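Local atomic coordinates of CELL division control protein 6 (PDB entry 1FNN), a protein that probably takes part in regulating DNA replication as a Cdc6/Cdc18-family AAA+ ATPase, and binds ADP together with magnesium. Residues A[192-206]-A[217-230]. Numbering follows the deposited sequence.
Sequences PYTKDQIFDILLDRA and EDILQMIADITGAQ. With ADP (adenosine-5'-diphosphate), chain D.
F199 and L220 fill each other's hollows where helices 195-206 and 217-227 pack, their axes 8.2 Å apart and running 134° from one another. F199, with CG anti to its own nitrogen (chi1 174°), swings its ring across the gap as a knob among E217, L220, Q221 and A224; CE1 rests 3.7 Å from L220 CB. In return L220 pushes into the hole formed by L202, L203, F199 and A206, its CD2 3.7 Å from L203 CD1. Beside this pair L202 CD1 presses on I223 CG2 at 3.6 Å. Toward the other end the spacing tightens: the small A224 fits its CB against the K195 backbone, 3.4 Å from K195 O, and at G228, which has no side chain, the two backbones make their closest CA pair, 4.0 Å from G228 CA to K195 CA. I198 straddles this low ground, CG2 over A224 and T227, CG1 over G228. These are helices of the Cdc6 AAA+ lid, and the first also faces the nucleotide: R205 NH2 donates to both N3 and O2' of ADP, and I201 CD1 lies 3.6 Å from ADP C6. Just before that helix, whose start T194 and Q197 close with a capping box, Y193 has its ring under I201 CD1 and its OH accepting from adenine N6; A229 N gives Y193 O a nearly straight 2.7 Å hydrogen bond. K195 stretches past D225, whose carboxylate Y308 and R351 hold.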
loop_
_atom_site.group_PDB
_atom_site.type_symbol
_atom_site.label_atom_id
_atom_site.label_comp_id
_atom_site.label_asym_id
_atom_site.label_seq_id
_atom_site.Cartn_x
_atom_site.Cartn_y
_atom_site.Cartn_z
ATOM N N PRO A 192 -2.476 -6.977 4.447
ATOM C CA PRO A 192 -1.415 -5.988 4.580
ATOM C C PRO A 192 -0.104 -6.709 4.313
ATOM O O PRO A 192 0.013 -7.877 4.712
ATOM C CB PRO A 192 -1.553 -5.512 6.027
ATOM C CG PRO A 192 -3.022 -5.715 6.316
ATOM C CD PRO A 192 -3.308 -7.079 5.693
ATOM N N TYR A 193 0.825 -6.080 3.587
ATOM C CA TYR A 193 2.081 -6.776 3.362
ATOM C C TYR A 193 2.915 -6.770 4.668
ATOM O O TYR A 193 2.963 -5.752 5.369
ATOM C CB TYR A 193 2.937 -6.107 2.303
ATOM C CG TYR A 193 2.367 -6.204 0.892
ATOM C CD1 TYR A 193 1.828 -5.111 0.229
ATOM C CD2 TYR A 193 2.393 -7.431 0.233
ATOM C CE1 TYR A 193 1.315 -5.208 -1.071
ATOM C CE2 TYR A 193 1.892 -7.559 -1.052
ATOM C CZ TYR A 193 1.359 -6.441 -1.682
ATOM O OH TYR A 193 0.868 -6.629 -2.968
ATOM N N THR A 194 3.685 -7.830 4.817
ATOM C CA THR A 194 4.571 -7.895 5.975
ATOM C C THR A 194 5.856 -7.158 5.603
ATOM O O THR A 194 6.119 -6.780 4.437
ATOM C CB THR A 194 4.928 -9.357 6.293
ATOM O OG1 THR A 194 5.630 -9.840 5.143
ATOM C CG2 THR A 194 3.731 -10.257 6.545
ATOM N N LYS A 195 6.772 -7.155 6.578
ATOM C CA LYS A 195 8.032 -6.470 6.351
ATOM C C LYS A 195 8.861 -7.143 5.296
ATOM O O LYS A 195 9.592 -6.461 4.547
ATOM C CB LYS A 195 8.814 -6.367 7.681
ATOM C CG LYS A 195 8.083 -5.407 8.604
ATOM C CD LYS A 195 8.702 -5.425 10.034
ATOM C CE LYS A 195 8.011 -4.273 10.773
ATOM N NZ LYS A 195 8.678 -3.917 12.060
ATOM N N ASP A 196 8.949 -8.472 5.352
ATOM C CA ASP A 196 9.733 -9.178 4.360
ATOM C C ASP A 196 9.082 -8.989 2.958
ATOM O O ASP A 196 9.826 -8.849 2.006
ATOM C CB ASP A 196 9.810 -10.664 4.713
ATOM C CG ASP A 196 10.231 -10.718 6.191
ATOM O OD1 ASP A 196 9.302 -10.730 7.046
ATOM O OD2 ASP A 196 11.460 -10.737 6.391
ATOM N N GLN A 197 7.772 -8.977 2.873
ATOM C CA GLN A 197 7.133 -8.832 1.541
ATOM C C GLN A 197 7.383 -7.441 1.005
ATOM O O GLN A 197 7.642 -7.252 -0.203
ATOM C CB GLN A 197 5.633 -9.110 1.726
ATOM C CG GLN A 197 5.394 -10.584 2.093
ATOM C CD GLN A 197 3.968 -10.842 2.472
ATOM O OE1 GLN A 197 3.138 -9.990 2.836
ATOM N NE2 GLN A 197 3.640 -12.130 2.380
ATOM N N ILE A 198 7.242 -6.418 1.883
ATOM C CA ILE A 198 7.619 -5.054 1.472
ATOM C C ILE A 198 9.032 -4.985 0.947
ATOM O O ILE A 198 9.346 -4.428 -0.122
ATOM C CB ILE A 198 7.420 -4.018 2.597
ATOM C CG1 ILE A 198 5.933 -3.860 2.895
ATOM C CG2 ILE A 198 8.038 -2.685 2.197
ATOM C CD1 ILE A 198 5.138 -3.189 1.768
ATOM N N PHE A 199 9.992 -5.582 1.660
ATOM C CA PHE A 199 11.360 -5.633 1.206
ATOM C C PHE A 199 11.407 -6.234 -0.235
ATOM O O PHE A 199 12.196 -5.696 -1.019
ATOM C CB PHE A 199 12.220 -6.490 2.130
ATOM C CG PHE A 199 13.614 -6.699 1.641
ATOM C CD1 PHE A 199 14.604 -5.780 1.908
ATOM C CD2 PHE A 199 13.944 -7.829 0.904
ATOM C CE1 PHE A 199 15.888 -5.956 1.467
ATOM C CE2 PHE A 199 15.237 -8.014 0.454
ATOM C CZ PHE A 199 16.222 -7.084 0.729
ATOM N N ASP A 200 10.740 -7.355 -0.448
ATOM C CA ASP A 200 10.889 -7.979 -1.800
ATOM C C ASP A 200 10.363 -7.040 -2.891
ATOM O O ASP A 200 10.883 -6.972 -3.993
ATOM C CB ASP A 200 10.181 -9.307 -1.844
ATOM C CG ASP A 200 10.732 -10.379 -0.915
ATOM O OD1 ASP A 200 11.943 -10.395 -0.643
ATOM O OD2 ASP A 200 9.913 -11.198 -0.474
ATOM N N ILE A 201 9.236 -6.388 -2.652
ATOM C CA ILE A 201 8.696 -5.400 -3.573
ATOM C C ILE A 201 9.703 -4.289 -3.831
ATOM O O ILE A 201 9.975 -3.887 -4.979
ATOM C CB ILE A 201 7.400 -4.831 -3.032
ATOM C CG1 ILE A 201 6.380 -5.988 -2.977
ATOM C CG2 ILE A 201 6.884 -3.638 -3.856
ATOM C CD1 ILE A 201 5.066 -5.596 -2.302
ATOM N N LEU A 202 10.224 -3.697 -2.736
ATOM C CA LEU A 202 11.199 -2.628 -2.901
ATOM C C LEU A 202 12.474 -3.072 -3.588
ATOM O O LEU A 202 13.044 -2.298 -4.373
ATOM C CB LEU A 202 11.578 -1.996 -1.549
ATOM C CG LEU A 202 10.471 -1.304 -0.770
ATOM C CD1 LEU A 202 11.020 -0.665 0.519
ATOM C CD2 LEU A 202 9.869 -0.173 -1.588
ATOM N N LEU A 203 12.952 -4.296 -3.379
ATOM C CA LEU A 203 14.184 -4.691 -4.048
ATOM C C LEU A 203 13.951 -4.714 -5.575
ATOM O O LEU A 203 14.839 -4.388 -6.381
ATOM C CB LEU A 203 14.587 -6.066 -3.503
ATOM C CG LEU A 203 15.892 -6.618 -4.065
ATOM C CD1 LEU A 203 17.042 -5.635 -3.853
ATOM C CD2 LEU A 203 16.223 -7.986 -3.481
ATOM N N ASP A 204 12.784 -5.232 -5.977
ATOM C CA ASP A 204 12.418 -5.207 -7.407
ATOM C C ASP A 204 12.458 -3.795 -7.943
ATOM O O ASP A 204 13.021 -3.530 -9.040
ATOM C CB ASP A 204 11.038 -5.873 -7.588
ATOM C CG ASP A 204 11.081 -7.359 -7.765
ATOM O OD1 ASP A 204 10.024 -8.013 -7.909
ATOM O OD2 ASP A 204 12.179 -7.961 -7.768
ATOM N N ARG A 205 11.775 -2.822 -7.296
ATOM C CA ARG A 205 11.808 -1.450 -7.726
ATOM C C ARG A 205 13.223 -0.884 -7.775
ATOM O O ARG A 205 13.579 -0.114 -8.717
ATOM C CB ARG A 205 10.930 -0.503 -6.873
ATOM C CG ARG A 205 9.457 -0.977 -6.789
ATOM C CD ARG A 205 8.775 -0.753 -8.181
ATOM N NE ARG A 205 7.459 -1.435 -8.117
ATOM C CZ ARG A 205 6.331 -0.792 -8.353
ATOM N NH1 ARG A 205 6.306 0.494 -8.663
ATOM N NH2 ARG A 205 5.199 -1.481 -8.272
ATOM N N ALA A 206 14.030 -1.177 -6.740
ATOM C CA ALA A 206 15.395 -0.647 -6.742
ATOM C C ALA A 206 16.174 -1.207 -7.938
ATOM O O ALA A 206 16.934 -0.504 -8.612
ATOM C CB ALA A 206 16.158 -0.980 -5.443
ATOM N N GLU A 217 20.944 -3.422 0.951
ATOM C CA GLU A 217 19.859 -4.239 1.486
ATOM C C GLU A 217 19.375 -3.639 2.825
ATOM O O GLU A 217 18.184 -3.580 3.108
ATOM C CB GLU A 217 20.446 -5.615 1.748
ATOM C CG GLU A 217 19.539 -6.582 2.491
ATOM C CD GLU A 217 20.133 -7.980 2.499
ATOM O OE1 GLU A 217 20.882 -8.313 3.437
ATOM O OE2 GLU A 217 19.842 -8.739 1.555
ATOM N N ASP A 218 20.323 -3.133 3.626
ATOM C CA ASP A 218 19.951 -2.550 4.923
ATOM C C ASP A 218 19.030 -1.354 4.737
ATOM O O ASP A 218 18.133 -1.180 5.562
ATOM C CB ASP A 218 21.152 -2.070 5.747
ATOM C CG ASP A 218 21.910 -3.221 6.387
ATOM O OD1 ASP A 218 21.417 -4.366 6.364
ATOM O OD2 ASP A 218 23.016 -2.970 6.917
ATOM N N ILE A 219 19.260 -0.534 3.705
ATOM C CA ILE A 219 18.397 0.644 3.522
ATOM C C ILE A 219 16.974 0.249 3.170
ATOM O O ILE A 219 15.983 0.890 3.552
ATOM C CB ILE A 219 18.990 1.609 2.492
ATOM C CG1 ILE A 219 20.082 2.472 3.147
ATOM C CG2 ILE A 219 17.949 2.513 1.821
ATOM C CD1 ILE A 219 19.565 3.655 3.953
ATOM N N LEU A 220 16.842 -0.790 2.335
ATOM C CA LEU A 220 15.507 -1.249 1.917
ATOM C C LEU A 220 14.824 -1.865 3.145
ATOM O O LEU A 220 13.627 -1.691 3.351
ATOM C CB LEU A 220 15.750 -2.329 0.844
ATOM C CG LEU A 220 15.628 -1.961 -0.634
ATOM C CD1 LEU A 220 15.832 -0.494 -0.932
ATOM C CD2 LEU A 220 16.483 -2.865 -1.522
ATOM N N GLN A 221 15.632 -2.593 3.942
ATOM C CA GLN A 221 15.070 -3.200 5.159
ATOM C C GLN A 221 14.545 -2.153 6.154
ATOM O O GLN A 221 13.454 -2.341 6.713
ATOM C CB GLN A 221 16.062 -4.113 5.862
ATOM C CG GLN A 221 16.357 -5.464 5.246
ATOM C CD GLN A 221 17.632 -6.077 5.798
ATOM O OE1 GLN A 221 18.481 -5.399 6.396
ATOM N NE2 GLN A 221 17.808 -7.379 5.615
ATOM N N MET A 222 15.223 -1.026 6.226
ATOM C CA MET A 222 14.793 0.116 7.072
ATOM C C MET A 222 13.443 0.655 6.694
ATOM O O MET A 222 12.509 0.901 7.501
ATOM C CB MET A 222 15.911 1.146 6.994
ATOM C CG MET A 222 15.681 2.471 7.716
ATOM S SD MET A 222 17.014 3.653 7.420
ATOM C CE MET A 222 16.376 5.115 8.217
ATOM N N ILE A 223 13.265 0.843 5.348
ATOM C CA ILE A 223 11.985 1.320 4.854
ATOM C C ILE A 223 10.903 0.268 5.064
ATOM O O ILE A 223 9.795 0.587 5.449
ATOM C CB ILE A 223 12.055 1.626 3.309
ATOM C CG1 ILE A 223 13.107 2.689 3.077
ATOM C CG2 ILE A 223 10.653 2.004 2.842
ATOM C CD1 ILE A 223 13.374 3.097 1.615
ATOM N N ALA A 224 11.234 -1.018 4.854
ATOM C CA ALA A 224 10.274 -2.095 5.073
ATOM C C ALA A 224 9.881 -2.255 6.563
ATOM O O ALA A 224 8.727 -2.507 6.885
ATOM C CB ALA A 224 10.958 -3.401 4.642
ATOM N N ASP A 225 10.809 -1.932 7.441
ATOM C CA ASP A 225 10.578 -1.943 8.892
ATOM C C ASP A 225 9.666 -0.810 9.286
ATOM O O ASP A 225 8.867 -0.982 10.208
ATOM C CB ASP A 225 11.881 -1.887 9.714
ATOM C CG ASP A 225 12.516 -3.267 9.690
ATOM O OD1 ASP A 225 11.747 -4.196 9.370
ATOM O OD2 ASP A 225 13.711 -3.422 9.969
ATOM N N ILE A 226 9.677 0.303 8.553
ATOM C CA ILE A 226 8.781 1.407 8.847
ATOM C C ILE A 226 7.375 1.094 8.360
ATOM O O ILE A 226 6.435 1.766 8.790
ATOM C CB ILE A 226 9.235 2.687 8.102
ATOM C CG1 ILE A 226 10.633 3.159 8.493
ATOM C CG2 ILE A 226 8.276 3.838 8.305
ATOM C CD1 ILE A 226 11.100 4.268 7.545
ATOM N N THR A 227 7.257 0.413 7.212
ATOM C CA THR A 227 5.948 0.307 6.574
ATOM C C THR A 227 5.279 -1.043 6.648
ATOM O O THR A 227 4.064 -1.087 6.454
ATOM C CB THR A 227 6.136 0.656 5.055
ATOM O OG1 THR A 227 7.193 -0.140 4.501
ATOM C CG2 THR A 227 6.592 2.094 4.900
ATOM N N GLY A 228 6.006 -2.143 6.743
ATOM C CA GLY A 228 5.424 -3.469 6.686
ATOM C C GLY A 228 4.653 -3.845 7.955
ATOM O O GLY A 228 4.771 -3.150 8.984
ATOM N N ALA A 229 3.609 -4.657 7.773
ATOM C CA ALA A 229 2.804 -5.091 8.911
ATOM C C ALA A 229 3.504 -6.222 9.656
ATOM O O ALA A 229 4.092 -7.147 9.074
ATOM C CB ALA A 229 1.426 -5.545 8.466
ATOM N N GLN A 230 3.498 -6.131 10.992
ATOM C CA GLN A 230 4.136 -7.249 11.723
ATOM C C GLN A 230 3.201 -8.434 11.787
ATOM O O GLN A 230 3.602 -9.537 11.418
ATOM C CB GLN A 230 4.649 -6.771 13.072
ATOM C CG GLN A 230 6.000 -6.092 12.789
ATOM C CD GLN A 230 6.760 -5.861 14.070
ATOM O OE1 GLN A 230 6.493 -6.559 15.054
ATOM N NE2 GLN A 230 7.683 -4.919 14.097
HETATM P PB ADP D . -4.268 -0.833 -4.001
HETATM O O1B ADP D . -5.328 -0.694 -5.087
HETATM O O2B ADP D . -4.378 -2.031 -3.244
HETATM O O3B ADP D . -4.527 0.354 -3.193
HETATM P PA ADP D . -1.946 -0.737 -5.636
HETATM O O1A ADP D . -2.355 -1.767 -6.608
HETATM O O2A ADP D . -2.055 0.612 -6.204
HETATM O O3A ADP D . -2.761 -0.866 -4.342
HETATM O "O5'" ADP D . -0.377 -0.912 -5.199
HETATM C "C5'" ADP D . 0.204 0.209 -4.556
HETATM C "C4'" ADP D . 1.616 0.366 -5.158
HETATM O "O4'" ADP D . 2.351 -0.798 -4.857
HETATM C "C3'" ADP D . 1.650 0.486 -6.676
HETATM O "O3'" ADP D . 2.769 1.281 -7.029
HETATM C "C2'" ADP D . 1.766 -0.954 -7.046
HETATM O "O2'" ADP D . 2.321 -1.140 -8.349
HETATM C "C1'" ADP D . 2.773 -1.445 -5.997
HETATM N N9 ADP D . 2.522 -2.815 -5.769
HETATM C C8 ADP D . 1.535 -3.328 -4.969
HETATM N N7 ADP D . 1.652 -4.595 -4.705
HETATM C C5 ADP D . 2.808 -4.940 -5.386
HETATM C C6 ADP D . 3.476 -6.166 -5.532
HETATM N N6 ADP D . 3.008 -7.273 -4.978
HETATM N N1 ADP D . 4.577 -6.200 -6.286
HETATM C C2 ADP D . 4.995 -5.088 -6.860
HETATM N N3 ADP D . 4.466 -3.866 -6.810
HETATM C C4 ADP D . 3.346 -3.871 -6.037
#